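Local coordinates for receptor-like protein kinase ANXUR1 (Arabidopsis thaliana, PDB 6FIG) that probably acts as a cell-surface receptor kinase in plant reproduction, with a tandem malectin-like ectodomain joined to a serine/threonine kinase, at residues D25-A39 / M53-P67. Numbering follows the deposited sequence.
With CA (calcium ion), chain I.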
loop_
_atom_site.group_PDB
_atom_site.type_symbol
_atom_site.label_atom_id
_atom_site.label_comp_id
_atom_site.label_asym_id
_atom_site.label_seq_id
_atom_site.Cartn_x
_atom_site.Cartn_y
_atom_site.Cartn_z
ATOM N N ASP A 25 4.757 -5.625 -18.449
ATOM C CA ASP A 25 6.185 -5.338 -18.304
ATOM C C ASP A 25 6.767 -4.499 -19.432
ATOM O O ASP A 25 7.909 -4.054 -19.343
ATOM C CB ASP A 25 6.979 -6.638 -18.156
ATOM C CG ASP A 25 6.961 -7.502 -19.411
ATOM O OD1 ASP A 25 5.983 -7.439 -20.187
ATOM O OD2 ASP A 25 7.915 -8.273 -19.617
ATOM N N THR A 26 5.964 -4.271 -20.474
ATOM C CA THR A 26 6.417 -3.747 -21.761
ATOM C C THR A 26 7.295 -2.489 -21.707
ATOM O O THR A 26 8.408 -2.496 -22.239
ATOM C CB THR A 26 5.192 -3.541 -22.678
ATOM O OG1 THR A 26 4.580 -4.825 -22.890
ATOM C CG2 THR A 26 5.582 -2.947 -24.019
ATOM N N LYS A 27 6.824 -1.465 -21.000
ATOM C CA LYS A 27 7.525 -0.186 -20.875
ATOM C C LYS A 27 8.932 -0.292 -20.282
ATOM O O LYS A 27 9.758 0.594 -20.499
ATOM C CB LYS A 27 6.717 0.784 -19.997
ATOM C CG LYS A 27 5.437 1.309 -20.629
ATOM C CD LYS A 27 4.781 2.382 -19.765
ATOM C CE LYS A 27 4.512 1.921 -18.341
ATOM N NZ LYS A 27 3.618 2.887 -17.636
ATOM N N PHE A 28 9.195 -1.350 -19.510
ATOM C CA PHE A 28 10.463 -1.478 -18.824
ATOM C C PHE A 28 11.478 -2.345 -19.539
ATOM O O PHE A 28 12.611 -2.392 -19.110
ATOM C CB PHE A 28 10.206 -1.989 -17.409
ATOM C CG PHE A 28 9.284 -1.108 -16.647
ATOM C CD1 PHE A 28 9.744 0.087 -16.114
ATOM C CD2 PHE A 28 7.932 -1.412 -16.546
ATOM C CE1 PHE A 28 8.879 0.938 -15.444
ATOM C CE2 PHE A 28 7.062 -0.564 -15.874
ATOM C CZ PHE A 28 7.534 0.621 -15.341
ATOM N N LEU A 29 11.083 -3.011 -20.630
ATOM C CA LEU A 29 12.012 -3.834 -21.375
ATOM C C LEU A 29 12.858 -2.894 -22.238
ATOM O O LEU A 29 12.300 -2.106 -23.010
ATOM C CB LEU A 29 11.227 -4.859 -22.201
ATOM C CG LEU A 29 11.995 -6.004 -22.852
ATOM C CD1 LEU A 29 12.752 -6.857 -21.847
ATOM C CD2 LEU A 29 11.018 -6.854 -23.671
ATOM N N LYS A 30 14.184 -2.941 -22.081
ATOM C CA LYS A 30 15.114 -1.943 -22.670
ATOM C C LYS A 30 15.922 -2.454 -23.881
ATOM O O LYS A 30 16.063 -1.734 -24.886
ATOM C CB LYS A 30 16.062 -1.409 -21.582
ATOM C CG LYS A 30 16.962 -0.247 -22.002
ATOM C CD LYS A 30 16.214 1.088 -22.046
ATOM C CE LYS A 30 17.013 2.182 -22.750
ATOM N NZ LYS A 30 18.294 2.454 -22.041
ATOM N N THR A 31 16.482 -3.655 -23.785
ATOM C CA THR A 31 17.334 -4.229 -24.845
ATOM C C THR A 31 16.896 -5.652 -25.113
ATOM O O THR A 31 16.447 -6.340 -24.195
ATOM C CB THR A 31 18.838 -4.273 -24.463
ATOM O OG1 THR A 31 19.050 -5.177 -23.369
ATOM C CG2 THR A 31 19.363 -2.904 -24.090
ATOM N N GLY A 32 17.086 -6.102 -26.351
ATOM C CA GLY A 32 16.769 -7.453 -26.765
ATOM C C GLY A 32 15.425 -7.564 -27.453
ATOM O O GLY A 32 14.690 -6.580 -27.593
ATOM N N ASN A 33 15.129 -8.772 -27.915
ATOM C CA ASN A 33 13.865 -9.105 -28.555
ATOM C C ASN A 33 13.238 -10.192 -27.722
ATOM O O ASN A 33 13.928 -10.893 -27.003
ATOM C CB ASN A 33 14.087 -9.596 -29.978
ATOM C CG ASN A 33 14.607 -8.503 -30.884
ATOM O OD1 ASN A 33 15.824 -8.317 -31.004
ATOM N ND2 ASN A 33 13.698 -7.754 -31.496
ATOM N N SER A 34 11.927 -10.311 -27.800
ATOM C CA SER A 34 11.194 -11.264 -26.982
ATOM C C SER A 34 9.790 -11.311 -27.497
ATOM O O SER A 34 9.375 -10.415 -28.240
ATOM C CB SER A 34 11.163 -10.817 -25.508
ATOM O OG SER A 34 10.620 -9.509 -25.404
ATOM N N ILE A 35 9.061 -12.354 -27.125
ATOM C CA ILE A 35 7.632 -12.421 -27.401
ATOM C C ILE A 35 6.865 -12.803 -26.146
ATOM O O ILE A 35 7.432 -13.391 -25.202
ATOM C CB ILE A 35 7.277 -13.422 -28.518
ATOM C CG1 ILE A 35 7.773 -14.836 -28.169
ATOM C CG2 ILE A 35 7.799 -12.903 -29.857
ATOM C CD1 ILE A 35 7.308 -15.886 -29.156
ATOM N N HIS A 36 5.582 -12.439 -26.148
ATOM C CA HIS A 36 4.609 -12.865 -25.133
ATOM C C HIS A 36 4.291 -14.330 -25.363
ATOM O O HIS A 36 4.261 -14.787 -26.520
ATOM C CB HIS A 36 3.286 -12.099 -25.283
ATOM C CG HIS A 36 3.379 -10.634 -24.987
ATOM N ND1 HIS A 36 2.260 -9.838 -24.852
ATOM C CD2 HIS A 36 4.444 -9.819 -24.807
ATOM C CE1 HIS A 36 2.633 -8.596 -24.605
ATOM N NE2 HIS A 36 3.952 -8.557 -24.573
ATOM N N ALA A 37 4.021 -15.062 -24.295
ATOM C CA ALA A 37 3.555 -16.435 -24.403
ATOM C C ALA A 37 2.584 -16.740 -23.287
ATOM O O ALA A 37 2.715 -16.226 -22.184
ATOM C CB ALA A 37 4.718 -17.410 -24.371
ATOM N N THR A 38 1.606 -17.588 -23.583
ATOM C CA THR A 38 0.674 -18.065 -22.579
ATOM C C THR A 38 0.927 -19.548 -22.352
ATOM O O THR A 38 1.098 -20.315 -23.319
ATOM C CB THR A 38 -0.780 -17.814 -23.012
ATOM O OG1 THR A 38 -0.908 -16.445 -23.431
ATOM C CG2 THR A 38 -1.751 -18.083 -21.855
ATOM N N ALA A 39 0.940 -19.950 -21.082
ATOM C CA ALA A 39 1.156 -21.349 -20.716
ATOM C C ALA A 39 0.023 -22.222 -21.256
ATOM O O ALA A 39 -1.128 -21.793 -21.260
ATOM C CB ALA A 39 1.237 -21.507 -19.217
ATOM N N MET A 53 0.347 -17.477 -15.647
ATOM C CA MET A 53 -0.057 -18.070 -16.923
ATOM C C MET A 53 0.482 -17.342 -18.146
ATOM O O MET A 53 0.290 -17.809 -19.261
ATOM C CB MET A 53 -1.585 -18.200 -17.016
ATOM C CG MET A 53 -2.130 -19.269 -16.084
ATOM S SD MET A 53 -1.577 -20.940 -16.502
ATOM C CE MET A 53 -2.560 -21.296 -17.950
ATOM N N THR A 54 1.158 -16.216 -17.948
ATOM C CA THR A 54 1.723 -15.455 -19.044
ATOM C C THR A 54 3.200 -15.279 -18.792
ATOM O O THR A 54 3.608 -15.081 -17.658
ATOM C CB THR A 54 1.054 -14.083 -19.133
ATOM O OG1 THR A 54 0.987 -13.508 -17.809
ATOM C CG2 THR A 54 -0.333 -14.229 -19.709
ATOM N N ALA A 55 3.997 -15.329 -19.852
ATOM C CA ALA A 55 5.433 -15.179 -19.732
ATOM C C ALA A 55 5.964 -14.347 -20.863
ATOM O O ALA A 55 5.301 -14.157 -21.878
ATOM C CB ALA A 55 6.111 -16.544 -19.713
ATOM N N ARG A 56 7.165 -13.832 -20.657
ATOM C CA ARG A 56 7.975 -13.331 -21.740
ATOM C C ARG A 56 9.091 -14.358 -21.936
ATOM O O ARG A 56 9.661 -14.837 -20.961
ATOM C CB ARG A 56 8.545 -11.966 -21.379
ATOM C CG ARG A 56 9.266 -11.316 -22.538
ATOM C CD ARG A 56 9.572 -9.860 -22.290
ATOM N NE ARG A 56 8.358 -9.048 -22.245
ATOM C CZ ARG A 56 7.651 -8.637 -23.294
ATOM N NH1 ARG A 56 7.987 -8.958 -24.544
ATOM N NH2 ARG A 56 6.573 -7.888 -23.072
ATOM N N ILE A 57 9.419 -14.649 -23.189
ATOM C CA ILE A 57 10.409 -15.664 -23.541
ATOM C C ILE A 57 11.582 -14.961 -24.242
ATOM O O ILE A 57 11.363 -14.183 -25.171
ATOM C CB ILE A 57 9.820 -16.712 -24.507
ATOM C CG1 ILE A 57 8.461 -17.254 -24.011
ATOM C CG2 ILE A 57 10.799 -17.870 -24.704
ATOM C CD1 ILE A 57 8.497 -17.965 -22.683
ATOM N N PHE A 58 12.805 -15.236 -23.775
ATOM C CA PHE A 58 14.034 -14.663 -24.318
ATOM C C PHE A 58 14.889 -15.766 -24.920
ATOM O O PHE A 58 15.276 -16.697 -24.222
ATOM C CB PHE A 58 14.852 -13.956 -23.219
ATOM C CG PHE A 58 14.087 -12.929 -22.442
ATOM C CD1 PHE A 58 13.626 -11.791 -23.071
ATOM C CD2 PHE A 58 13.856 -13.096 -21.076
ATOM C CE1 PHE A 58 12.941 -10.816 -22.362
ATOM C CE2 PHE A 58 13.160 -12.123 -20.361
ATOM C CZ PHE A 58 12.701 -10.992 -21.013
ATOM N N THR A 59 15.208 -15.656 -26.208
ATOM C CA THR A 59 16.128 -16.618 -26.851
ATOM C C THR A 59 17.532 -16.056 -27.059
ATOM O O THR A 59 18.384 -16.716 -27.640
ATOM C CB THR A 59 15.554 -17.143 -28.164
ATOM O OG1 THR A 59 15.358 -16.045 -29.055
ATOM C CG2 THR A 59 14.230 -17.831 -27.908
ATOM N N ALA A 60 17.740 -14.842 -26.570
ATOM C CA ALA A 60 19.050 -14.202 -26.511
ATOM C C ALA A 60 18.968 -13.211 -25.342
ATOM O O ALA A 60 17.885 -13.008 -24.781
ATOM C CB ALA A 60 19.372 -13.514 -27.841
ATOM N N PRO A 61 20.100 -12.601 -24.954
ATOM C CA PRO A 61 20.034 -11.743 -23.777
ATOM C C PRO A 61 19.040 -10.589 -23.905
ATOM O O PRO A 61 18.765 -10.101 -25.014
ATOM C CB PRO A 61 21.472 -11.222 -23.629
ATOM C CG PRO A 61 22.309 -12.250 -24.276
ATOM C CD PRO A 61 21.483 -12.737 -25.449
ATOM N N ALA A 62 18.486 -10.185 -22.776
ATOM C CA ALA A 62 17.539 -9.083 -22.734
ATOM C C ALA A 62 17.637 -8.425 -21.378
ATOM O O ALA A 62 17.943 -9.096 -20.376
ATOM C CB ALA A 62 16.131 -9.610 -22.980
ATOM N N THR A 63 17.388 -7.121 -21.328
ATOM C CA THR A 63 17.504 -6.364 -20.075
ATOM C C THR A 63 16.258 -5.515 -19.858
ATOM O O THR A 63 15.755 -4.874 -20.809
ATOM C CB THR A 63 18.751 -5.451 -20.084
ATOM O OG1 THR A 63 19.930 -6.250 -20.268
ATOM C CG2 THR A 63 18.868 -4.633 -18.778
ATOM N N TYR A 64 15.778 -5.512 -18.615
ATOM C CA TYR A 64 14.836 -4.523 -18.108
ATOM C C TYR A 64 15.609 -3.411 -17.403
ATOM O O TYR A 64 16.624 -3.679 -16.753
ATOM C CB TYR A 64 13.893 -5.112 -17.073
ATOM C CG TYR A 64 12.953 -6.170 -17.593
ATOM C CD1 TYR A 64 11.667 -5.847 -17.992
ATOM C CD2 TYR A 64 13.346 -7.480 -17.661
ATOM C CE1 TYR A 64 10.790 -6.813 -18.435
ATOM C CE2 TYR A 64 12.491 -8.464 -18.124
ATOM C CZ TYR A 64 11.209 -8.117 -18.508
ATOM O OH TYR A 64 10.359 -9.079 -18.956
ATOM N N GLU A 65 15.092 -2.191 -17.486
ATOM C CA GLU A 65 15.593 -1.066 -16.709
ATOM C C GLU A 65 14.438 -0.485 -15.901
ATOM O O GLU A 65 13.433 -0.032 -16.464
ATOM C CB GLU A 65 16.242 -0.016 -17.608
ATOM C CG GLU A 65 17.631 -0.444 -18.060
ATOM C CD GLU A 65 18.402 0.617 -18.840
ATOM O OE1 GLU A 65 17.950 1.774 -18.944
ATOM O OE2 GLU A 65 19.482 0.269 -19.351
ATOM N N ILE A 66 14.581 -0.512 -14.576
ATOM C CA ILE A 66 13.517 -0.087 -13.685
ATOM C C ILE A 66 14.010 1.104 -12.863
ATOM O O ILE A 66 15.030 0.989 -12.186
ATOM C CB ILE A 66 13.082 -1.275 -12.810
ATOM C CG1 ILE A 66 12.320 -2.268 -13.719
ATOM C CG2 ILE A 66 12.200 -0.832 -11.643
ATOM C CD1 ILE A 66 12.078 -3.599 -13.100
ATOM N N PRO A 67 13.281 2.236 -12.895
ATOM C CA PRO A 67 13.726 3.365 -12.081
ATOM C C PRO A 67 13.631 3.077 -10.582
ATOM O O PRO A 67 12.634 2.525 -10.128
ATOM C CB PRO A 67 12.764 4.501 -12.479
ATOM C CG PRO A 67 12.130 4.074 -13.743
ATOM C CD PRO A 67 12.090 2.580 -13.699
HETATM CA CA CA I . 2.974 -13.036 -16.547
HETATM O O HOH W 1 20.934 -7.437 -22.824
HETATM O O HOH W 2 17.240 -10.835 -27.126
HETATM O O HOH W 3 14.997 -13.166 -27.621
HETATM O O HOH W 4 6.888 -8.390 -27.090
#
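Arg56, with more surface buried here than any other residue of the pair, reaches across to Asp25 in a salt bridge, one nitrogen to each carboxylate oxygen. Arg56 NE gives a nearly straight bond to Asp25 OD2 (2.8 Å) and Arg56 NH2 another to Asp25 OD1 (3.0 Å); both oxygens lie in the guanidinium plane, but the nitrogens approach syn and tilted out of the carboxylate plane. Tyr64 OH takes the anti lone pair of Asp25 OD2 at 2.7 Å, so one oxygen holds two donors. A bend at chi3 (-68°) turns the guanidinium toward these partners, and Arg56 NH1 makes a more bent hydrogen bond to Ser34 OG (2.8 Å). Leu29 lies against both groups, CD2 over one guanidinium face and CD1 over the centre of the Tyr64 ring, a CH-pi contact. Phe28 sets its ring edge against Glu65 O and Pro67 CD, with Ile66 CG1 oblique to it, and its carbonyl takes Glu65 N. Lys30 NZ bridges to Glu65 OE1 (3.2 Å) from above the carboxylate plane. Lys30 N and Thr31 N both bond Thr63 O, a classic beta bulge. Beyond the loops, Ile35-Thr38 pairs antiparallel with Thr54-Ile57, joining two sheets of the malectin-like beta-sandwich beside the calcium bound by Thr54.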